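Local coordinates for five-membered-cyclitol-phosphate synthase (Streptomyces citricolor, PDB 6K96), which is a synthase of the myo-inositol-1-phosphate synthase family that binds nicotinamide-adenine-dinucleotide and forms an assembly of four chains, at residues A18-A23 against E89-G94; L188-V193 against S211-L216; G316-A321 against P334-E339. All coordinates share one frame; numbering follows the deposited sequence.

Contact 1 (A18-A23 against E89-G94)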
ATOM      1  N   ALA B  18      -9.528  -5.598 -27.105  1.00 32.86           N
ATOM      2  CA  ALA B  18      -8.101  -5.615 -26.741  1.00 33.26           C
ATOM      3  C   ALA B  18      -7.272  -6.207 -27.871  1.00 34.06           C
ATOM      4  O   ALA B  18      -6.260  -5.599 -28.216  1.00 36.90           O
ATOM      5  CB  ALA B  18      -7.912  -6.345 -25.446  1.00 32.82           C
ATOM      6  N   LEU B  19      -7.686  -7.302 -28.473  1.00 34.56           N
ATOM      7  CA  LEU B  19      -6.882  -8.000 -29.501  1.00 35.84           C
ATOM      8  C   LEU B  19      -6.817  -7.180 -30.792  1.00 37.37           C
ATOM      9  O   LEU B  19      -5.745  -7.157 -31.437  1.00 37.41           O
ATOM     10  CB  LEU B  19      -7.500  -9.370 -29.793  1.00 34.89           C
ATOM     11  CG  LEU B  19      -6.637 -10.243 -30.684  1.00 34.55           C
ATOM     12  CD1 LEU B  19      -5.463 -10.785 -29.914  1.00 34.13           C
ATOM     13  CD2 LEU B  19      -7.451 -11.370 -31.258  1.00 35.66           C
ATOM     14  N   PHE B  20      -7.958  -6.628 -31.189  1.00 39.57           N
ATOM     15  CA  PHE B  20      -8.147  -5.894 -32.463  1.00 41.50           C
ATOM     16  C   PHE B  20      -7.404  -4.570 -32.377  1.00 41.98           C
ATOM     17  O   PHE B  20      -6.535  -4.344 -33.210  1.00 45.20           O
ATOM     18  CB  PHE B  20      -9.619  -5.611 -32.738  1.00 43.24           C
ATOM     19  CG  PHE B  20      -9.862  -4.892 -34.032  1.00 46.39           C
ATOM     20  CD1 PHE B  20      -9.345  -5.391 -35.225  1.00 48.61           C
ATOM     21  CD2 PHE B  20     -10.596  -3.719 -34.054  1.00 48.18           C
ATOM     22  CE1 PHE B  20      -9.597  -4.759 -36.432  1.00 49.53           C
ATOM     23  CE2 PHE B  20     -10.864  -3.095 -35.263  1.00 49.90           C
ATOM     24  CZ  PHE B  20     -10.375  -3.623 -36.448  1.00 50.81           C
ATOM     25  N   GLN B  21      -7.729  -3.729 -31.398  1.00 40.75           N
ATOM     26  CA  GLN B  21      -7.003  -2.462 -31.154  1.00 40.08           C
ATOM     27  C   GLN B  21      -5.529  -2.770 -30.892  1.00 41.44           C
ATOM     28  O   GLN B  21      -4.687  -2.019 -31.374  1.00 42.26           O
ATOM     29  CB  GLN B  21      -7.564  -1.727 -29.951  1.00 37.95           C
ATOM     30  CG  GLN B  21      -8.973  -1.253 -30.174  1.00 37.28           C
ATOM     31  CD  GLN B  21      -9.332  -0.168 -29.195  1.00 36.58           C
ATOM     32  OE1 GLN B  21      -8.884   0.970 -29.356  1.00 36.08           O
ATOM     33  NE2 GLN B  21     -10.139  -0.523 -28.193  1.00 35.20           N
ATOM     34  N   GLY B  22      -5.214  -3.803 -30.120  1.00 41.38           N
ATOM     35  CA  GLY B  22      -3.803  -4.114 -29.844  1.00 42.82           C
ATOM     36  C   GLY B  22      -3.045  -4.304 -31.137  1.00 43.78           C
ATOM     37  O   GLY B  22      -2.117  -3.584 -31.359  1.00 47.03           O
ATOM     38  N   ALA B  23      -3.498  -5.210 -31.989  1.00 45.42           N
ATOM     39  CA  ALA B  23      -2.866  -5.550 -33.280  1.00 48.70           C
ATOM     40  C   ALA B  23      -2.619  -4.289 -34.110  1.00 51.10           C
ATOM     41  O   ALA B  23      -1.576  -4.268 -34.756  1.00 53.45           O
ATOM     42  CB  ALA B  23      -3.698  -6.527 -34.057  1.00 49.91           C
ATOM     43  N   GLU B  89      -5.917   4.608 -35.556  1.00 74.06           N
ATOM     44  CA  GLU B  89      -6.935   4.537 -36.625  1.00 75.18           C
ATOM     45  C   GLU B  89      -7.217   3.057 -36.837  1.00 73.08           C
ATOM     46  O   GLU B  89      -6.462   2.410 -37.577  1.00 72.47           O
ATOM     47  CB  GLU B  89      -6.454   5.192 -37.917  1.00 79.09           C
ATOM     48  CG  GLU B  89      -5.138   4.630 -38.420  1.00 83.18           C
ATOM     49  CD  GLU B  89      -4.319   5.592 -39.263  1.00 88.44           C
ATOM     50  OE1 GLU B  89      -4.871   6.135 -40.253  1.00 89.73           O
ATOM     51  OE2 GLU B  89      -3.131   5.809 -38.921  1.00 92.32           O
ATOM     52  N   LEU B  90      -8.214   2.534 -36.131  1.00 71.41           N
ATOM     53  CA  LEU B  90      -8.664   1.134 -36.316  1.00 71.85           C
ATOM     54  C   LEU B  90      -9.223   1.011 -37.731  1.00 69.71           C
ATOM     55  O   LEU B  90     -10.090   1.795 -38.094  1.00 68.64           O
ATOM     56  CB  LEU B  90      -9.745   0.845 -35.277  1.00 71.01           C
ATOM     57  CG  LEU B  90      -9.247   0.742 -33.846  1.00 70.95           C
ATOM     58  CD1 LEU B  90     -10.428   0.751 -32.885  1.00 72.03           C
ATOM     59  CD2 LEU B  90      -8.426  -0.526 -33.681  1.00 70.51           C
ATOM     60  N   PRO B  91      -8.739   0.036 -38.600  1.00 66.88           N
ATOM     61  CA  PRO B  91      -9.156  -0.200 -39.978  1.00 68.84           C
ATOM     62  C   PRO B  91     -10.553  -0.837 -40.024  1.00 71.83           C
ATOM     63  O   PRO B  91     -10.961  -1.412 -39.037  1.00 70.20           O
ATOM     64  CB  PRO B  91      -8.102  -1.190 -40.510  1.00 66.78           C
ATOM     65  CG  PRO B  91      -7.644  -1.944 -39.286  1.00 65.75           C
ATOM     66  CD  PRO B  91      -7.759  -0.947 -38.157  1.00 65.26           C
ATOM     67  N   ASP B  92     -11.247  -0.708 -41.154  1.00 76.00           N
ATOM     68  CA  ASP B  92     -12.559  -1.357 -41.365  1.00 80.45           C
ATOM     69  C   ASP B  92     -12.305  -2.637 -42.148  1.00 79.55           C
ATOM     70  O   ASP B  92     -11.905  -2.573 -43.305  1.00 83.80           O
ATOM     71  CB  ASP B  92     -13.552  -0.391 -42.008  1.00 83.99           C
ATOM     72  CG  ASP B  92     -14.981  -0.763 -41.669  1.00 87.59           C
ATOM     73  OD1 ASP B  92     -15.474  -1.742 -42.278  1.00 90.22           O
ATOM     74  OD2 ASP B  92     -15.569  -0.101 -40.767  1.00 87.95           O
ATOM     75  N   PRO B  93     -12.513  -3.830 -41.546  1.00 75.78           N
ATOM     76  CA  PRO B  93     -12.243  -5.093 -42.234  1.00 72.96           C
ATOM     77  C   PRO B  93     -13.347  -5.461 -43.232  1.00 73.79           C
ATOM     78  O   PRO B  93     -13.126  -6.404 -43.954  1.00 73.77           O
ATOM     79  CB  PRO B  93     -12.154  -6.131 -41.112  1.00 71.63           C
ATOM     80  CG  PRO B  93     -12.975  -5.539 -39.973  1.00 73.25           C
ATOM     81  CD  PRO B  93     -13.056  -4.038 -40.199  1.00 75.03           C
ATOM     82  N   GLY B  94     -14.485  -4.745 -43.215  1.00 74.27           N
ATOM     83  CA  GLY B  94     -15.488  -4.752 -44.302  1.00 72.67           C
ATOM     84  C   GLY B  94     -16.641  -5.722 -44.101  1.00 69.56           C
ATOM     85  O   GLY B  94     -17.478  -5.801 -45.006  1.00 74.39           O
TER
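Leu90 rests its two methyls on helix 14-31, against Gln21. Its CD2 lies 3.5 Å from Gln21 CA and also meets Gln21 CG. Its CD1 is 3.7 Å from Gln21 CG and passes on to the start of the amide. The aliphatic part of Gln21 is therefore gripped by both branches of one leucine. Leu90 CD2 also touches the neighbouring helix residue, at 3.9 Å from Phe20 CD2, and approaches that ring obliquely.

Farther along the loop, Pro91 meets the outer end of the phenylalanine. Phe20 CZ stands 3.5 Å from Pro91 O, which lies at the ring edge and in the ring plane. Pro91 CD adds an apolar contact, 4.1 Å from Phe20 CZ. The ring gets there because Phe20 CG is trans to the backbone N (chi1 -179°), which carries it out from the helix toward the loop.

Gln21 is extended beyond CG (chi2 -161°), and this takes its amide past Leu90 CD1. There OE1 accepts from Leu86 N and NE2 bonds to Pro84 O, which ties the chain ahead of 89-94 to the helix. NE2 also bonds to Ser17 OG, one turn back in the helix. Phe20 is also set by edge-to-face contacts with Phe57 and Phe72. On the same helix, Ala18 O takes Gly22 N and also Trp277 NE1 of the second subunit.

Helix 14-31 follows the first strand of the parallel sheet, as in a Rossmann-type fold, and the loop lies over its flank, with the Phe20 side chain about 11 Å from the bound NAD. The chemistry across the contact is mainly apolar. Pro91 O is the exception: it meets the ring edge, where the C-H groups are probably slightly positive, while the Gln21 amide is satisfied beyond Leu90.

Contact 2 (L188-V193 against S211-L216)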
ATOM      1  N   LEU B 188      -0.416 -11.793 -16.689  1.00 35.68           N
ATOM      2  CA  LEU B 188       0.100 -11.696 -15.299  1.00 35.60           C
ATOM      3  C   LEU B 188      -1.065 -11.674 -14.327  1.00 35.11           C
ATOM      4  O   LEU B 188      -1.707 -10.655 -14.137  1.00 35.41           O
ATOM      5  CB  LEU B 188       0.981 -10.464 -15.070  1.00 35.61           C
ATOM      6  CG  LEU B 188       1.542 -10.434 -13.644  1.00 35.82           C
ATOM      7  CD1 LEU B 188       2.497 -11.603 -13.404  1.00 35.71           C
ATOM      8  CD2 LEU B 188       2.218  -9.118 -13.338  1.00 35.85           C
ATOM      9  N   GLY B 189      -1.272 -12.791 -13.676  1.00 34.72           N
ATOM     10  CA  GLY B 189      -2.497 -12.954 -12.892  1.00 33.39           C
ATOM     11  C   GLY B 189      -2.239 -12.806 -11.438  1.00 32.59           C
ATOM     12  O   GLY B 189      -1.128 -13.110 -11.016  1.00 33.50           O
ATOM     13  N   THR B 190      -3.282 -12.408 -10.722  1.00 31.80           N
ATOM     14  CA  THR B 190      -3.291 -12.252  -9.264  1.00 31.41           C
ATOM     15  C   THR B 190      -2.592 -13.446  -8.630  1.00 31.93           C
ATOM     16  O   THR B 190      -1.772 -13.241  -7.672  1.00 30.92           O
ATOM     17  CB  THR B 190      -4.747 -12.118  -8.829  1.00 31.51           C
ATOM     18  OG1 THR B 190      -5.394 -11.202  -9.719  1.00 31.38           O
ATOM     19  CG2 THR B 190      -4.845 -11.669  -7.396  1.00 31.66           C
ATOM     20  N   SER B 191      -2.970 -14.653  -9.100  1.00 32.40           N
ATOM     21  CA  SER B 191      -2.709 -15.920  -8.384  1.00 32.76           C
ATOM     22  C   SER B 191      -1.232 -16.310  -8.557  1.00 32.86           C
ATOM     23  O   SER B 191      -0.625 -16.855  -7.596  1.00 32.95           O
ATOM     24  CB  SER B 191      -3.719 -17.006  -8.793  1.00 34.42           C
ATOM     25  OG  SER B 191      -4.863 -17.053  -7.878  1.00 36.18           O
ATOM     26  N   VAL B 192      -0.638 -16.051  -9.721  1.00 32.33           N
ATOM     27  CA  VAL B 192       0.810 -16.326  -9.893  1.00 32.19           C
ATOM     28  C   VAL B 192       1.592 -15.370  -8.986  1.00 29.77           C
ATOM     29  O   VAL B 192       2.545 -15.837  -8.385  1.00 29.78           O
ATOM     30  CB  VAL B 192       1.253 -16.253 -11.364  1.00 34.74           C
ATOM     31  CG1 VAL B 192       1.221 -14.819 -11.930  1.00 35.79           C
ATOM     32  CG2 VAL B 192       2.648 -16.841 -11.504  1.00 35.85           C
ATOM     33  N   VAL B 193       1.178 -14.123  -8.810  1.00 27.66           N
ATOM     34  CA  VAL B 193       1.868 -13.221  -7.843  1.00 27.28           C
ATOM     35  C   VAL B 193       1.687 -13.759  -6.435  1.00 26.78           C
ATOM     36  O   VAL B 193       2.648 -13.855  -5.727  1.00 26.54           O
ATOM     37  CB  VAL B 193       1.419 -11.751  -7.862  1.00 27.19           C
ATOM     38  CG1 VAL B 193       2.194 -10.956  -6.826  1.00 27.43           C
ATOM     39  CG2 VAL B 193       1.548 -11.124  -9.224  1.00 27.35           C
ATOM     40  N   SER B 211      -2.988 -15.298   5.235  1.00 25.28           N
ATOM     41  CA  SER B 211      -2.921 -14.523   3.967  1.00 24.70           C
ATOM     42  C   SER B 211      -4.341 -14.295   3.446  1.00 24.36           C
ATOM     43  O   SER B 211      -5.175 -15.014   3.825  1.00 24.68           O
ATOM     44  CB  SER B 211      -1.944 -15.128   2.952  1.00 24.35           C
ATOM     45  OG  SER B 211      -1.893 -14.378   1.738  1.00 23.90           O
ATOM     46  N   TYR B 212      -4.590 -13.211   2.744  1.00 24.12           N
ATOM     47  CA  TYR B 212      -5.808 -13.003   1.939  1.00 24.21           C
ATOM     48  C   TYR B 212      -5.407 -12.387   0.615  1.00 24.60           C
ATOM     49  O   TYR B 212      -4.373 -11.704   0.494  1.00 24.66           O
ATOM     50  CB  TYR B 212      -6.914 -12.206   2.656  1.00 23.93           C
ATOM     51  CG  TYR B 212      -6.545 -10.868   3.241  1.00 23.53           C
ATOM     52  CD1 TYR B 212      -6.547  -9.747   2.443  1.00 23.22           C
ATOM     53  CD2 TYR B 212      -6.199 -10.719   4.580  1.00 23.54           C
ATOM     54  CE1 TYR B 212      -6.180  -8.495   2.933  1.00 23.14           C
ATOM     55  CE2 TYR B 212      -5.825  -9.486   5.086  1.00 23.60           C
ATOM     56  CZ  TYR B 212      -5.820  -8.366   4.261  1.00 23.35           C
ATOM     57  OH  TYR B 212      -5.457  -7.133   4.707  1.00 23.49           O
ATOM     58  N   GLN B 213      -6.265 -12.654  -0.347  1.00 25.52           N
ATOM     59  CA  GLN B 213      -6.246 -12.124  -1.722  1.00 26.24           C
ATOM     60  C   GLN B 213      -7.665 -11.628  -1.971  1.00 26.73           C
ATOM     61  O   GLN B 213      -8.560 -12.416  -1.736  1.00 26.97           O
ATOM     62  CB  GLN B 213      -5.869 -13.274  -2.649  1.00 26.54           C
ATOM     63  CG  GLN B 213      -6.206 -13.036  -4.113  1.00 26.80           C
ATOM     64  CD  GLN B 213      -5.775 -14.141  -5.051  1.00 27.36           C
ATOM     65  OE1 GLN B 213      -6.234 -14.173  -6.195  1.00 28.30           O
ATOM     66  NE2 GLN B 213      -4.873 -15.019  -4.601  1.00 27.26           N
ATOM     67  N   LEU B 214      -7.859 -10.377  -2.377  1.00 27.49           N
ATOM     68  CA  LEU B 214      -9.170  -9.947  -2.906  1.00 28.44           C
ATOM     69  C   LEU B 214      -8.979  -9.212  -4.211  1.00 28.06           C
ATOM     70  O   LEU B 214      -7.950  -8.597  -4.317  1.00 29.22           O
ATOM     71  CB  LEU B 214      -9.940  -9.136  -1.868  1.00 29.68           C
ATOM     72  CG  LEU B 214      -9.186  -8.047  -1.113  1.00 30.13           C
ATOM     73  CD1 LEU B 214      -9.709  -6.692  -1.557  1.00 30.25           C
ATOM     74  CD2 LEU B 214      -9.469  -8.234   0.383  1.00 30.76           C
ATOM     75  N   ASN B 215      -9.952  -9.324  -5.126  1.00 27.74           N
ATOM     76  CA  ASN B 215      -9.956  -8.761  -6.505  1.00 27.21           C
ATOM     77  C   ASN B 215     -11.174  -7.829  -6.651  1.00 26.97           C
ATOM     78  O   ASN B 215     -12.148  -7.969  -5.890  1.00 26.70           O
ATOM     79  CB  ASN B 215      -9.907  -9.845  -7.576  1.00 27.38           C
ATOM     80  CG  ASN B 215      -8.756 -10.814  -7.384  1.00 27.89           C
ATOM     81  OD1 ASN B 215      -7.716 -10.723  -8.065  1.00 28.88           O
ATOM     82  ND2 ASN B 215      -8.908 -11.732  -6.438  1.00 28.09           N
ATOM     83  N   LEU B 216     -11.042  -6.799  -7.486  1.00 26.30           N
ATOM     84  CA  LEU B 216     -12.110  -5.805  -7.768  1.00 26.12           C
ATOM     85  C   LEU B 216     -12.137  -5.693  -9.283  1.00 25.20           C
ATOM     86  O   LEU B 216     -11.074  -5.752  -9.830  1.00 24.76           O
ATOM     87  CB  LEU B 216     -11.778  -4.432  -7.157  1.00 26.43           C
ATOM     88  CG  LEU B 216     -11.425  -4.383  -5.674  1.00 26.69           C
ATOM     89  CD1 LEU B 216     -10.943  -2.974  -5.269  1.00 26.95           C
ATOM     90  CD2 LEU B 216     -12.640  -4.790  -4.835  1.00 27.16           C
TER
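Thr190, in the first turn of helix 190-203, docks onto Asn215 and Gln213 of strand 207-217, joining the helix to the long mixed sheet that it packs on. Thr190 OG1 donates to Asn215 OD1 at 2.9 Å. The hydroxyl sits almost in line with the amide C=O, at a C=O...O angle of 166°. Thr190 CG2 faces two amide oxygens, 3.1 Å from Asn215 OD1 and 3.1 Å from Gln213 OE1. Both are short for a methyl beside an oxygen, and at this resolution their exact length is doubtful. The threonine torsion (chi1 -45°) puts OG1 beside the backbone N and swings CG2 trans to it, so that both branches meet the strand.

Gln213 is fully extended and lays its amide alongside the helix start. Ser191 OG comes to 3.6 Å from Gln213 OE1, a neighbourly distance but not a bond. The Gln213 amide has firmer partners: OE1 accepts from Lys236 NZ, and NE2 bonds to His194 ND1, one turn on in the same helix. The glutamine thus bridges the helix and Lys236 of helix 234-239.

Gly189 is the N-cap residue. Gln213 and Asn215 alternate with Leu214, which points to the other face of the strand and packs on Leu216 of the third subunit. Helix 190-203 meanwhile turns Val192 and Val193 to leucines of the second subunit. The contact is therefore buried between the helix and one face of the sheet, with strand 265-275 reaching Thr190 through Ala268.

Contact 3 (G316-A321 against P334-E339)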
ATOM      1  N   GLY B 316      -2.635 -31.422 -35.968  1.00 49.01           N
ATOM      2  CA  GLY B 316      -3.957 -31.402 -35.323  1.00 47.47           C
ATOM      3  C   GLY B 316      -3.855 -31.840 -33.868  1.00 45.24           C
ATOM      4  O   GLY B 316      -2.790 -32.349 -33.449  1.00 43.47           O
ATOM      5  N   GLY B 317      -4.954 -31.690 -33.139  1.00 43.55           N
ATOM      6  CA  GLY B 317      -5.000 -31.996 -31.707  1.00 43.60           C
ATOM      7  C   GLY B 317      -4.418 -30.855 -30.899  1.00 43.03           C
ATOM      8  O   GLY B 317      -4.386 -29.703 -31.368  1.00 40.53           O
ATOM      9  N   PHE B 318      -4.009 -31.190 -29.687  1.00 44.12           N
ATOM     10  CA  PHE B 318      -3.469 -30.220 -28.711  1.00 44.64           C
ATOM     11  C   PHE B 318      -1.979 -29.980 -29.017  1.00 43.96           C
ATOM     12  O   PHE B 318      -1.248 -30.944 -29.315  1.00 42.68           O
ATOM     13  CB  PHE B 318      -3.718 -30.716 -27.286  1.00 44.82           C
ATOM     14  CG  PHE B 318      -3.248 -29.711 -26.274  1.00 43.91           C
ATOM     15  CD1 PHE B 318      -3.922 -28.516 -26.117  1.00 43.34           C
ATOM     16  CD2 PHE B 318      -2.083 -29.930 -25.552  1.00 44.52           C
ATOM     17  CE1 PHE B 318      -3.460 -27.577 -25.203  1.00 44.49           C
ATOM     18  CE2 PHE B 318      -1.613 -28.982 -24.654  1.00 44.19           C
ATOM     19  CZ  PHE B 318      -2.317 -27.820 -24.461  1.00 44.08           C
ATOM     20  N   SER B 319      -1.544 -28.719 -28.976  1.00 42.92           N
ATOM     21  CA  SER B 319      -0.103 -28.378 -29.065  1.00 42.72           C
ATOM     22  C   SER B 319       0.423 -28.161 -27.647  1.00 41.56           C
ATOM     23  O   SER B 319      -0.242 -27.434 -26.852  1.00 41.68           O
ATOM     24  CB  SER B 319       0.201 -27.196 -29.938  1.00 42.87           C
ATOM     25  OG  SER B 319       1.589 -26.890 -29.834  1.00 43.05           O
ATOM     26  N   ALA B 320       1.579 -28.750 -27.350  1.00 39.71           N
ATOM     27  CA  ALA B 320       2.231 -28.566 -26.042  1.00 38.82           C
ATOM     28  C   ALA B 320       2.757 -27.113 -25.914  1.00 38.17           C
ATOM     29  O   ALA B 320       2.922 -26.647 -24.791  1.00 38.33           O
ATOM     30  CB  ALA B 320       3.283 -29.627 -25.878  1.00 39.25           C
ATOM     31  N   ALA B 321       2.934 -26.371 -27.005  1.00 37.43           N
ATOM     32  CA  ALA B 321       3.389 -24.966 -26.936  1.00 37.15           C
ATOM     33  C   ALA B 321       2.356 -24.127 -26.194  1.00 36.24           C
ATOM     34  O   ALA B 321       2.647 -22.995 -25.874  1.00 35.19           O
ATOM     35  CB  ALA B 321       3.600 -24.393 -28.318  1.00 37.58           C
ATOM     36  N   PRO B 334       0.517 -31.678 -14.982  1.00 49.97           N
ATOM     37  CA  PRO B 334       1.435 -32.687 -14.456  1.00 50.35           C
ATOM     38  C   PRO B 334       2.151 -33.524 -15.535  1.00 52.12           C
ATOM     39  O   PRO B 334       3.241 -33.999 -15.236  1.00 55.09           O
ATOM     40  CB  PRO B 334       0.522 -33.563 -13.572  1.00 50.96           C
ATOM     41  CG  PRO B 334      -0.643 -32.677 -13.178  1.00 49.58           C
ATOM     42  CD  PRO B 334      -0.813 -31.716 -14.338  1.00 49.88           C
ATOM     43  N   SER B 335       1.579 -33.694 -16.736  1.00 51.58           N
ATOM     44  CA  SER B 335       2.180 -34.470 -17.860  1.00 52.44           C
ATOM     45  C   SER B 335       3.044 -33.598 -18.797  1.00 53.76           C
ATOM     46  O   SER B 335       3.309 -34.049 -19.924  1.00 56.33           O
ATOM     47  CB  SER B 335       1.109 -35.155 -18.651  1.00 53.05           C
ATOM     48  OG  SER B 335       0.465 -34.228 -19.508  1.00 51.54           O
ATOM     49  N   TYR B 336       3.488 -32.405 -18.380  1.00 53.50           N
ATOM     50  CA  TYR B 336       4.281 -31.474 -19.230  1.00 53.49           C
ATOM     51  C   TYR B 336       5.356 -30.760 -18.406  1.00 54.00           C
ATOM     52  O   TYR B 336       5.021 -30.327 -17.275  1.00 54.67           O
ATOM     53  CB  TYR B 336       3.422 -30.411 -19.917  1.00 51.98           C
ATOM     54  CG  TYR B 336       2.375 -30.902 -20.891  1.00 52.65           C
ATOM     55  CD1 TYR B 336       2.688 -31.445 -22.132  1.00 52.05           C
ATOM     56  CD2 TYR B 336       1.034 -30.723 -20.591  1.00 52.26           C
ATOM     57  CE1 TYR B 336       1.696 -31.816 -23.025  1.00 51.67           C
ATOM     58  CE2 TYR B 336       0.036 -31.103 -21.464  1.00 52.32           C
ATOM     59  CZ  TYR B 336       0.364 -31.660 -22.675  1.00 52.42           C
ATOM     60  OH  TYR B 336      -0.709 -32.018 -23.431  1.00 52.52           O
ATOM     61  N   THR B 337       6.585 -30.705 -18.968  1.00 53.00           N
ATOM     62  CA  THR B 337       7.787 -29.982 -18.464  1.00 54.65           C
ATOM     63  C   THR B 337       8.004 -28.730 -19.319  1.00 55.25           C
ATOM     64  O   THR B 337       7.355 -28.672 -20.371  1.00 53.86           O
ATOM     65  CB  THR B 337       9.054 -30.853 -18.513  1.00 55.80           C
ATOM     66  OG1 THR B 337       9.421 -31.145 -19.870  1.00 55.97           O
ATOM     67  CG2 THR B 337       8.900 -32.142 -17.739  1.00 55.40           C
ATOM     68  N   SER B 338       8.930 -27.824 -18.951  1.00 56.66           N
ATOM     69  CA  SER B 338       9.232 -26.572 -19.716  1.00 58.26           C
ATOM     70  C   SER B 338       9.779 -26.931 -21.093  1.00 60.44           C
ATOM     71  O   SER B 338       9.555 -26.169 -22.044  1.00 63.16           O
ATOM     72  CB  SER B 338      10.223 -25.665 -19.039  1.00 57.61           C
ATOM     73  OG  SER B 338       9.844 -25.406 -17.698  1.00 59.49           O
ATOM     74  N   GLU B 339      10.506 -28.043 -21.151  1.00 62.32           N
ATOM     75  CA  GLU B 339      11.151 -28.551 -22.387  1.00 63.61           C
ATOM     76  C   GLU B 339      10.071 -29.098 -23.318  1.00 61.32           C
ATOM     77  O   GLU B 339      10.178 -28.830 -24.517  1.00 62.99           O
ATOM     78  CB  GLU B 339      12.265 -29.543 -22.047  1.00 66.79           C
ATOM     79  CG  GLU B 339      13.615 -28.847 -21.950  1.00 69.02           C
ATOM     80  CD  GLU B 339      14.684 -29.661 -21.239  1.00 72.90           C
ATOM     81  OE1 GLU B 339      14.288 -30.428 -20.323  1.00 75.07           O
ATOM     82  OE2 GLU B 339      15.907 -29.528 -21.591  1.00 69.77           O
TER
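Tyr336 lies across Phe318 with its hydroxyl end, and this is the close part of the contact. Tyr336 OH is 3.3 Å from Phe318 CD2 and 3.4 Å from Phe318 CE2. Tyr336 CZ follows at 3.9 Å from Phe318 CE2. The approach to the phenylalanine ring is oblique, so the pair is no regular stack. Phe318 reaches its partner with CG trans to the backbone N (chi1 -177°). Ala320 CB meets the tyrosine ring obliquely, 3.9 Å from Tyr336 CE1. Ala320 also leans on Ala344 of helix 338-353. An ST turn shapes 316-321 here, with Ser319 OG accepting from Ala321 N at 3.2 Å.

The other side is looser. Ser335, Thr337, Ser338 and Glu339 are exposed to solvent. Ser335 OG stands 3.6 Å above one face of the Tyr336 ring, offset toward its rim, and bonds to Gly331 O and Gly332 O. Thr337 is the N-cap of helix 338-353: its side chain caps a backbone N early in the helix, and its own N bonds to Asp340 OD2.

The contact joins the loop after helix 292-313 to the approach of the last helix. The tyrosine hydroxyl is spent on Ala330 O, in the backbone between the two segments. Its oxygen lies against Phe318 CD2 and CE2 without a hydrogen bond to that residue. Carbon packing is left to Phe318 CE2 with Tyr336 CZ and to Ala320 CB with Tyr336 CE1.

The three contacts follow one another in series along the chain and do not touch. Their centres are 31 Å apart for contacts 1 and 2, 31 Å for contacts 1 and 3, and 26 Å for contacts 2 and 3. Contact 1 belongs to the dinucleotide-binding part and contact 2 to the mixed sheet. Neither touches the bound NAD: the side chain of Phe20 is about 11 Å from it and that of Thr190 about 9 Å. Each also has a side chain about 12 Å from the sodium ion. Both reach the second subunit. Contact 3 lies across the chain's centre from contact 1, at the surface, and meets no other chain of the assembly.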